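Local coordinates for protein hydrogenase 3 maturation protease (Escherichia coli, PDB 2E85) that cleaves a 32-residue peptide from the C terminus of the precursor of HycE, the large subunit of hydrogenase 3, as a step in the maturation of that enzyme, at residues L9-N13 against G43-D49; G17-A21 against Y125-I131; I63-M69 against I112-P118. The protein carries 1 engineered substitution. The contacts are given in a common frame with arbitrary orientation. Residues are numbered along the deposited sequence.

Overall arrangement
From the N terminus, the chain lays down strand 6-11 and then the 17-21 turn, runs through helix 21-31 and strand 38-43, and closes its first loop at contact 1 (9-13 with 43-49). Contact 3 (63-69 with 112-118) opens only after that and pairs strand 60-66 with strand 111-116, enclosing helices 81-86 and 97-108. Contact 2 spans the longest separation: it opens at 17-21, inside the loop of contact 1, and closes at 125-131, so it crosses contact 1 and holds contact 3 nested within it. Strands 6-11 and 60-66 are sheet neighbours, which joins contacts 1 and 3 directly. Contacts 2 and 3 share a calcium ion, bound by Asp-19, Asp-65 and Ala-66.

Contact 1 of 3, residues L9-N13 against G43-D49; sequences LCVGN and GSAPEND. With CA (calcium ion), chain E.
A calcium ion sits inside the loop that follows strand 38-43, held largely by that loop: Ala-45 O at 2.3 Å from the calcium ion, Asn-48 OD1 at 2.2 Å, Asp-49 OD1 at 2.6 Å and Asp-49 OD2 at 2.5 Å, with two waters at 2.5 Å and the carbonyl O of Gly-42 completing the site. Segment 43-49 has no regular helix or strand; Gly-43 has positive phi (66/-152), and Asp-49 N donates back to Pro-46 O at 2.9 Å. Against it runs strand 6-11, followed by Gly-12 with backbone angles (152/-177) that call for glycine. Two neighbouring parallel strands of the alpha/beta sheet part here at their C-terminal ends, where such folds commonly carry their sites; Val-11 and Asn-13 lie close to Asp-65 and Asp-19, nickel ligands by similarity. One direct bond joins the segments, Gly-12 N to Gly-43 O at 2.8 Å, while a water bridges Cys-10 O (2.7 Å) and Gly-43 N (2.9 Å). The CA atoms of Gly-12 and Ser-44 are 4.9 Å apart. Two side chains pack on Pro-46 CB: Leu-9 CD2 (chi1 t, chi2 p) at 4.1 Å and Val-11 CG2 (chi1 t) at 4.4 Å.

Contact 2 of 3, residues G17-A21 against Y125-I131; sequences GDDGA and YPMTQPI. With CA (calcium ion), chain F.
Gly-17 enters with positive phi (62/-126) and packs against the loop before helix 129-141, its CA 4.3 Å from the CA of Tyr-125. Gly-17 CA makes a CH...O contact of 3.2 Å to Tyr-125 O; a side chain here would run into Tyr-125 CB. The chain turns through a 3-10 segment, 18-20, in which Gly-20 N bonds to Gly-17 O at 2.9 Å.

Asp-18 is the main link, its CA 4.7 Å from that of Met-127. With chi1 m (-73°) and chi2 -25°, its carboxylate takes two hydrogen bonds from Thr-128: backbone Thr-128 N to Asp-18 OD1 at 2.6 Å, and Thr-128 OG1 (chi1 p) to Asp-18 OD2 at 3.0 Å. Asp-18 OD2 also accepts from the backbone of Asp-119 and Ile-120, so the charge is satisfied. Ile-131 CD1 packs 3.4 Å from Asp-18 OD2.

The CA-to-CB bond of Asp-19 points away from 125-131, and Asp-19 OD1 binds calcium at 2.3 Å. Gly-20 meets Met-127, extended through chi1 and chi2 (both t) and bent at chi3 (-41°), whose CE comes 3.9 Å from Gly-20 C. Ala-21 begins helix 21-31 and sets its CB 4.0 Å from Ile-131 CG2 in the first turn of helix 129-141.

Thr-128 occupies the N-cap position of that helix without a capping bond from its side chain. This arrangement fastens the helix start to a turn carrying one ligand of a metal site, completed by Asp-65 OD1, Ala-66 O and three waters; by similarity, Asp-19 and Asp-65 belong to the nickel site of hydrogenase maturation proteases.

Contact 3 of 3, residues I63-M69 against I112-P118; sequences IVDATDM and IFLGIQP. With CA (calcium ion), chain F.
Two parallel strands of the central alpha/beta sheet, 63-66 and 112-116, run side by side here, axes 4.7 Å apart at closest and 23° between directions. The register pairs Ile-63 with Phe-113 through Ala-66 with Ile-116, along five N-H...O bonds from Ile-63 N to Ile-112 O (2.8 Å) to Thr-67 N to Ile-116 O (2.9 Å).

On one face, Val-64 CG1 (chi1 t) packs against Leu-114 CD2 (4.2 Å) and Ile-116 CD1 (3.9 Å); helix 129-141 packs on Leu-114 and Ile-116. On the other, Phe-113 (chi1 t, chi2 88°) swings its ring over strand 63-66, CE1 3.7 Å from Ile-63 CG2 and CZ 3.9 Å from Asp-65 CB; Thr-67 OG1 meets the ring edge. Gly-115 has no side chain where Thr-67 CB and the SD of Met-69 (chi1 m, chi2 t, chi3 m) close in; a CB there would clash with SD. Pro-118 CD abuts Thr-67 O at 3.3 Å.

Asp-65 OD1 (2.3 Å) and Ala-66 O (2.6 Å) bind the calcium ion with Asp-19; Asp-65 is, by similarity, a nickel ligand. Beyond the strands, Gln-117 NE2 (chi1 t, chi2 p) donates to Asp-68 OD1 at 2.9 Å, and Met-69 N to Gln-117 OE1 at 2.9 Å.

Contact 1 of 3, residues L9-N13 against G43-D49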
# COMPACT_ATOMS: atom_id res chain seq x y z
N LEU B 9 10.61 5.12 -11.37
CA LEU B 9 9.98 3.81 -11.06
C LEU B 9 9.15 3.45 -12.26
O LEU B 9 8.24 4.18 -12.63
CB LEU B 9 9.10 3.88 -9.81
CG LEU B 9 8.26 2.61 -9.54
CD1 LEU B 9 9.17 1.38 -9.23
CD2 LEU B 9 7.25 2.79 -8.44
N CYS B 10 9.49 2.33 -12.90
CA CYS B 10 8.76 1.90 -14.10
C CYS B 10 7.84 0.77 -13.69
O CYS B 10 8.34 -0.26 -13.24
CB CYS B 10 9.68 1.34 -15.17
SG CYS B 10 10.71 2.63 -15.95
N VAL B 11 6.53 0.93 -13.90
CA VAL B 11 5.54 -0.06 -13.50
C VAL B 11 4.91 -0.74 -14.72
O VAL B 11 4.62 -0.07 -15.70
CB VAL B 11 4.38 0.62 -12.63
CG1 VAL B 11 3.27 -0.38 -12.27
CG2 VAL B 11 4.97 1.29 -11.36
N GLY B 12 4.70 -2.05 -14.65
CA GLY B 12 4.03 -2.76 -15.72
C GLY B 12 4.42 -4.21 -15.85
O GLY B 12 5.21 -4.73 -15.06
N ASN B 13 3.88 -4.86 -16.86
CA ASN B 13 4.09 -6.30 -17.05
C ASN B 13 4.29 -6.53 -18.53
O ASN B 13 3.37 -6.28 -19.31
CB ASN B 13 2.87 -7.04 -16.50
CG ASN B 13 3.03 -8.57 -16.51
OD1 ASN B 13 3.91 -9.12 -17.18
ND2 ASN B 13 2.19 -9.24 -15.73
N GLY B 43 8.06 -3.84 -12.25
CA GLY B 43 7.13 -4.93 -12.53
C GLY B 43 5.68 -4.57 -12.19
O GLY B 43 5.29 -3.41 -12.22
N SER B 44 4.93 -5.61 -11.86
CA SER B 44 3.48 -5.55 -11.74
C SER B 44 2.94 -4.68 -10.61
O SER B 44 1.87 -4.08 -10.77
CB SER B 44 2.92 -6.97 -11.57
OG SER B 44 3.20 -7.71 -12.73
N ALA B 45 3.64 -4.67 -9.48
CA ALA B 45 3.15 -4.01 -8.26
C ALA B 45 4.19 -3.04 -7.77
O ALA B 45 5.34 -3.43 -7.62
CB ALA B 45 2.90 -5.04 -7.17
N PRO B 46 3.79 -1.78 -7.49
CA PRO B 46 4.73 -0.84 -6.87
C PRO B 46 4.96 -1.07 -5.35
O PRO B 46 5.97 -0.57 -4.81
CB PRO B 46 4.05 0.52 -7.11
CG PRO B 46 2.58 0.18 -7.12
CD PRO B 46 2.51 -1.14 -7.85
N GLU B 47 4.05 -1.78 -4.67
CA GLU B 47 4.14 -1.95 -3.21
C GLU B 47 5.50 -2.41 -2.72
O GLU B 47 6.02 -1.86 -1.73
CB GLU B 47 3.07 -2.89 -2.65
CG GLU B 47 1.72 -2.27 -2.61
CD GLU B 47 0.91 -2.57 -3.85
OE1 GLU B 47 1.48 -2.60 -4.98
OE2 GLU B 47 -0.32 -2.75 -3.66
N ASN B 48 6.08 -3.39 -3.39
CA ASN B 48 7.34 -3.98 -2.93
C ASN B 48 8.57 -3.21 -3.43
O ASN B 48 9.71 -3.65 -3.23
CB ASN B 48 7.40 -5.46 -3.33
CG ASN B 48 7.58 -5.66 -4.82
OD1 ASN B 48 7.17 -4.83 -5.62
ND2 ASN B 48 8.22 -6.78 -5.20
N ASP B 49 8.35 -2.04 -4.03
CA ASP B 49 9.45 -1.21 -4.54
C ASP B 49 9.67 -0.01 -3.61
O ASP B 49 10.64 0.73 -3.74
CB ASP B 49 9.16 -0.71 -5.97
CG ASP B 49 8.81 -1.87 -6.94
OD1 ASP B 49 9.51 -2.90 -6.94
OD2 ASP B 49 7.80 -1.75 -7.68
CA CA E . 7.44 -4.26 -7.78
O HOH W 1 8.70 -2.52 -14.74
O HOH W 2 6.13 -6.22 -8.49
O HOH W 3 9.23 -5.97 -8.00

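Contact 2 of 3, residues G17-A21 against Y125-I131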
# COMPACT_ATOMS: atom_id res chain seq x y z
N GLY B 17 0.94 -7.19 -22.96
CA GLY B 17 0.76 -6.31 -24.13
C GLY B 17 1.19 -4.88 -23.84
O GLY B 17 2.34 -4.64 -23.43
N ASP B 18 0.30 -3.92 -24.10
CA ASP B 18 0.64 -2.52 -23.88
C ASP B 18 0.93 -2.18 -22.42
O ASP B 18 1.56 -1.15 -22.16
CB ASP B 18 -0.44 -1.58 -24.45
CG ASP B 18 -0.43 -1.52 -25.97
OD1 ASP B 18 0.63 -1.79 -26.58
OD2 ASP B 18 -1.52 -1.18 -26.55
N ASP B 19 0.51 -3.04 -21.48
CA ASP B 19 0.94 -2.86 -20.08
C ASP B 19 2.46 -2.96 -19.90
O ASP B 19 2.98 -2.66 -18.79
CB ASP B 19 0.25 -3.85 -19.13
CG ASP B 19 0.36 -3.40 -17.69
OD1 ASP B 19 0.09 -2.20 -17.47
OD2 ASP B 19 0.77 -4.19 -16.82
N GLY B 20 3.16 -3.39 -20.95
CA GLY B 20 4.63 -3.47 -20.95
C GLY B 20 5.35 -2.14 -21.10
O GLY B 20 6.57 -2.11 -21.17
N ALA B 21 4.60 -1.03 -21.14
CA ALA B 21 5.22 0.26 -21.45
C ALA B 21 6.32 0.58 -20.43
O ALA B 21 7.42 1.02 -20.79
CB ALA B 21 4.19 1.33 -21.48
N TYR B 125 -0.00 -10.63 -25.38
CA TYR B 125 -0.27 -9.71 -26.48
C TYR B 125 1.02 -8.95 -26.86
O TYR B 125 1.88 -8.70 -25.99
CB TYR B 125 -1.31 -8.67 -26.07
CG TYR B 125 -2.75 -9.15 -25.92
CD1 TYR B 125 -3.10 -10.51 -26.02
CD2 TYR B 125 -3.76 -8.23 -25.68
CE1 TYR B 125 -4.41 -10.92 -25.86
CE2 TYR B 125 -5.07 -8.63 -25.51
CZ TYR B 125 -5.40 -9.98 -25.62
OH TYR B 125 -6.71 -10.36 -25.44
N PRO B 126 1.14 -8.53 -28.13
CA PRO B 126 2.24 -7.67 -28.53
C PRO B 126 1.96 -6.25 -28.02
O PRO B 126 0.83 -5.97 -27.60
CB PRO B 126 2.16 -7.70 -30.06
CG PRO B 126 0.69 -7.88 -30.34
CD PRO B 126 0.25 -8.85 -29.28
N MET B 127 2.98 -5.40 -28.01
CA MET B 127 2.78 -3.97 -27.76
C MET B 127 2.39 -3.29 -29.08
O MET B 127 2.91 -3.63 -30.15
CB MET B 127 4.08 -3.36 -27.21
CG MET B 127 4.08 -1.86 -26.98
SD MET B 127 5.59 -1.30 -26.15
CE MET B 127 5.75 -2.63 -24.96
N THR B 128 1.48 -2.31 -29.02
CA THR B 128 1.09 -1.62 -30.24
C THR B 128 1.98 -0.40 -30.53
O THR B 128 2.64 0.13 -29.64
CB THR B 128 -0.40 -1.24 -30.24
OG1 THR B 128 -0.65 -0.26 -29.23
CG2 THR B 128 -1.30 -2.48 -30.02
N GLN B 129 2.04 -0.00 -31.79
CA GLN B 129 2.97 1.05 -32.19
C GLN B 129 2.82 2.38 -31.42
O GLN B 129 3.85 2.98 -31.08
CB GLN B 129 2.89 1.29 -33.70
CG GLN B 129 4.01 2.12 -34.28
CD GLN B 129 5.36 1.48 -34.09
OE1 GLN B 129 5.59 0.33 -34.50
NE2 GLN B 129 6.27 2.22 -33.50
N PRO B 130 1.59 2.88 -31.22
CA PRO B 130 1.44 4.14 -30.47
C PRO B 130 2.04 4.10 -29.07
O PRO B 130 2.55 5.12 -28.59
CB PRO B 130 -0.07 4.32 -30.43
CG PRO B 130 -0.50 3.78 -31.72
CD PRO B 130 0.28 2.47 -31.76
N ILE B 131 2.04 2.92 -28.45
CA ILE B 131 2.61 2.80 -27.12
C ILE B 131 4.14 2.76 -27.21
O ILE B 131 4.83 3.36 -26.40
CB ILE B 131 1.97 1.57 -26.39
CG1 ILE B 131 0.58 1.96 -25.88
CG2 ILE B 131 2.85 1.09 -25.24
CD1 ILE B 131 -0.50 2.07 -26.96
CA CA F . -0.03 -0.67 -15.70
O HOH W 4 -1.35 0.08 -13.82
O HOH W 5 0.33 -1.50 -13.44
O HOH W 6 -2.14 -1.46 -15.83

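Contact 3 of 3, residues I63-M69 against I112-P118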
# COMPACT_ATOMS: atom_id res chain seq x y z
N ILE B 63 7.19 8.34 -11.79
CA ILE B 63 6.59 7.01 -11.92
C ILE B 63 5.94 6.95 -13.28
O ILE B 63 5.18 7.86 -13.63
CB ILE B 63 5.50 6.79 -10.85
CG1 ILE B 63 6.12 6.93 -9.46
CG2 ILE B 63 4.83 5.43 -11.00
CD1 ILE B 63 5.12 7.12 -8.32
N VAL B 64 6.26 5.91 -14.05
CA VAL B 64 5.71 5.75 -15.40
C VAL B 64 4.96 4.42 -15.46
O VAL B 64 5.53 3.37 -15.14
CB VAL B 64 6.83 5.75 -16.47
CG1 VAL B 64 6.28 5.29 -17.85
CG2 VAL B 64 7.56 7.14 -16.52
N ASP B 65 3.71 4.47 -15.92
CA ASP B 65 2.86 3.29 -15.91
C ASP B 65 1.85 3.40 -17.04
O ASP B 65 1.29 4.47 -17.25
CB ASP B 65 2.12 3.21 -14.57
CG ASP B 65 1.38 1.87 -14.36
OD1 ASP B 65 1.52 0.95 -15.17
OD2 ASP B 65 0.67 1.74 -13.34
N ALA B 66 1.61 2.31 -17.76
CA ALA B 66 0.51 2.25 -18.68
C ALA B 66 -0.78 2.28 -17.82
O ALA B 66 -0.92 1.49 -16.88
CB ALA B 66 0.57 0.94 -19.48
N THR B 67 -1.72 3.15 -18.17
CA THR B 67 -2.87 3.44 -17.32
C THR B 67 -4.05 3.79 -18.23
O THR B 67 -3.91 4.64 -19.07
CB THR B 67 -2.57 4.71 -16.46
OG1 THR B 67 -1.44 4.49 -15.60
CG2 THR B 67 -3.75 5.15 -15.65
N ASP B 68 -5.21 3.15 -18.05
CA ASP B 68 -6.37 3.53 -18.87
C ASP B 68 -6.90 4.88 -18.34
O ASP B 68 -7.24 5.00 -17.15
CB ASP B 68 -7.47 2.45 -18.87
CG ASP B 68 -8.69 2.84 -19.74
OD1 ASP B 68 -8.54 3.59 -20.73
OD2 ASP B 68 -9.81 2.35 -19.43
N MET B 69 -6.93 5.86 -19.23
CA MET B 69 -7.34 7.23 -18.90
C MET B 69 -8.49 7.67 -19.79
O MET B 69 -8.91 8.83 -19.74
CB MET B 69 -6.15 8.20 -19.04
CG MET B 69 -4.93 7.97 -18.05
SD MET B 69 -3.44 8.95 -18.42
CE MET B 69 -2.91 8.17 -19.99
N ILE B 112 6.08 12.68 -9.43
CA ILE B 112 5.36 12.93 -10.68
C ILE B 112 4.83 11.58 -11.12
O ILE B 112 5.62 10.65 -11.24
CB ILE B 112 6.35 13.48 -11.76
CG1 ILE B 112 7.06 14.75 -11.25
CG2 ILE B 112 5.67 13.85 -13.10
CD1 ILE B 112 8.35 15.11 -11.98
N PHE B 113 3.53 11.48 -11.39
CA PHE B 113 2.96 10.23 -11.91
C PHE B 113 2.60 10.45 -13.35
O PHE B 113 1.71 11.27 -13.64
CB PHE B 113 1.69 9.83 -11.16
CG PHE B 113 1.16 8.51 -11.61
CD1 PHE B 113 1.61 7.36 -10.99
CD2 PHE B 113 0.31 8.42 -12.72
CE1 PHE B 113 1.19 6.12 -11.44
CE2 PHE B 113 -0.13 7.17 -13.17
CZ PHE B 113 0.32 6.03 -12.52
N LEU B 114 3.24 9.70 -14.24
CA LEU B 114 3.01 9.76 -15.67
C LEU B 114 2.32 8.51 -16.24
O LEU B 114 2.83 7.38 -16.10
CB LEU B 114 4.33 9.99 -16.39
CG LEU B 114 4.30 10.20 -17.90
CD1 LEU B 114 5.53 10.97 -18.35
CD2 LEU B 114 4.20 8.88 -18.70
N GLY B 115 1.17 8.71 -16.86
CA GLY B 115 0.39 7.63 -17.44
C GLY B 115 0.56 7.64 -18.94
O GLY B 115 0.66 8.70 -19.58
N ILE B 116 0.57 6.45 -19.51
CA ILE B 116 0.56 6.27 -20.95
C ILE B 116 -0.66 5.42 -21.24
O ILE B 116 -0.81 4.32 -20.63
CB ILE B 116 1.78 5.45 -21.43
CG1 ILE B 116 3.07 6.20 -21.16
CG2 ILE B 116 1.64 5.07 -22.92
CD1 ILE B 116 4.34 5.35 -21.26
N GLN B 117 -1.48 5.87 -22.19
CA GLN B 117 -2.69 5.13 -22.55
C GLN B 117 -2.40 3.86 -23.33
O GLN B 117 -1.88 3.93 -24.44
CB GLN B 117 -3.61 6.01 -23.39
CG GLN B 117 -4.87 5.27 -23.84
CD GLN B 117 -5.84 5.09 -22.75
OE1 GLN B 117 -6.16 6.05 -22.05
NE2 GLN B 117 -6.33 3.88 -22.58
N PRO B 118 -2.77 2.69 -22.76
CA PRO B 118 -2.66 1.48 -23.56
C PRO B 118 -3.83 1.30 -24.51
O PRO B 118 -4.90 1.94 -24.35
CB PRO B 118 -2.71 0.36 -22.52
CG PRO B 118 -3.58 0.89 -21.46
CD PRO B 118 -3.19 2.39 -21.38
CA CA F . -0.03 -0.67 -15.70
O HOH W 4 -1.35 0.08 -13.82
O HOH W 5 0.33 -1.50 -13.44
O HOH W 6 -2.14 -1.46 -15.83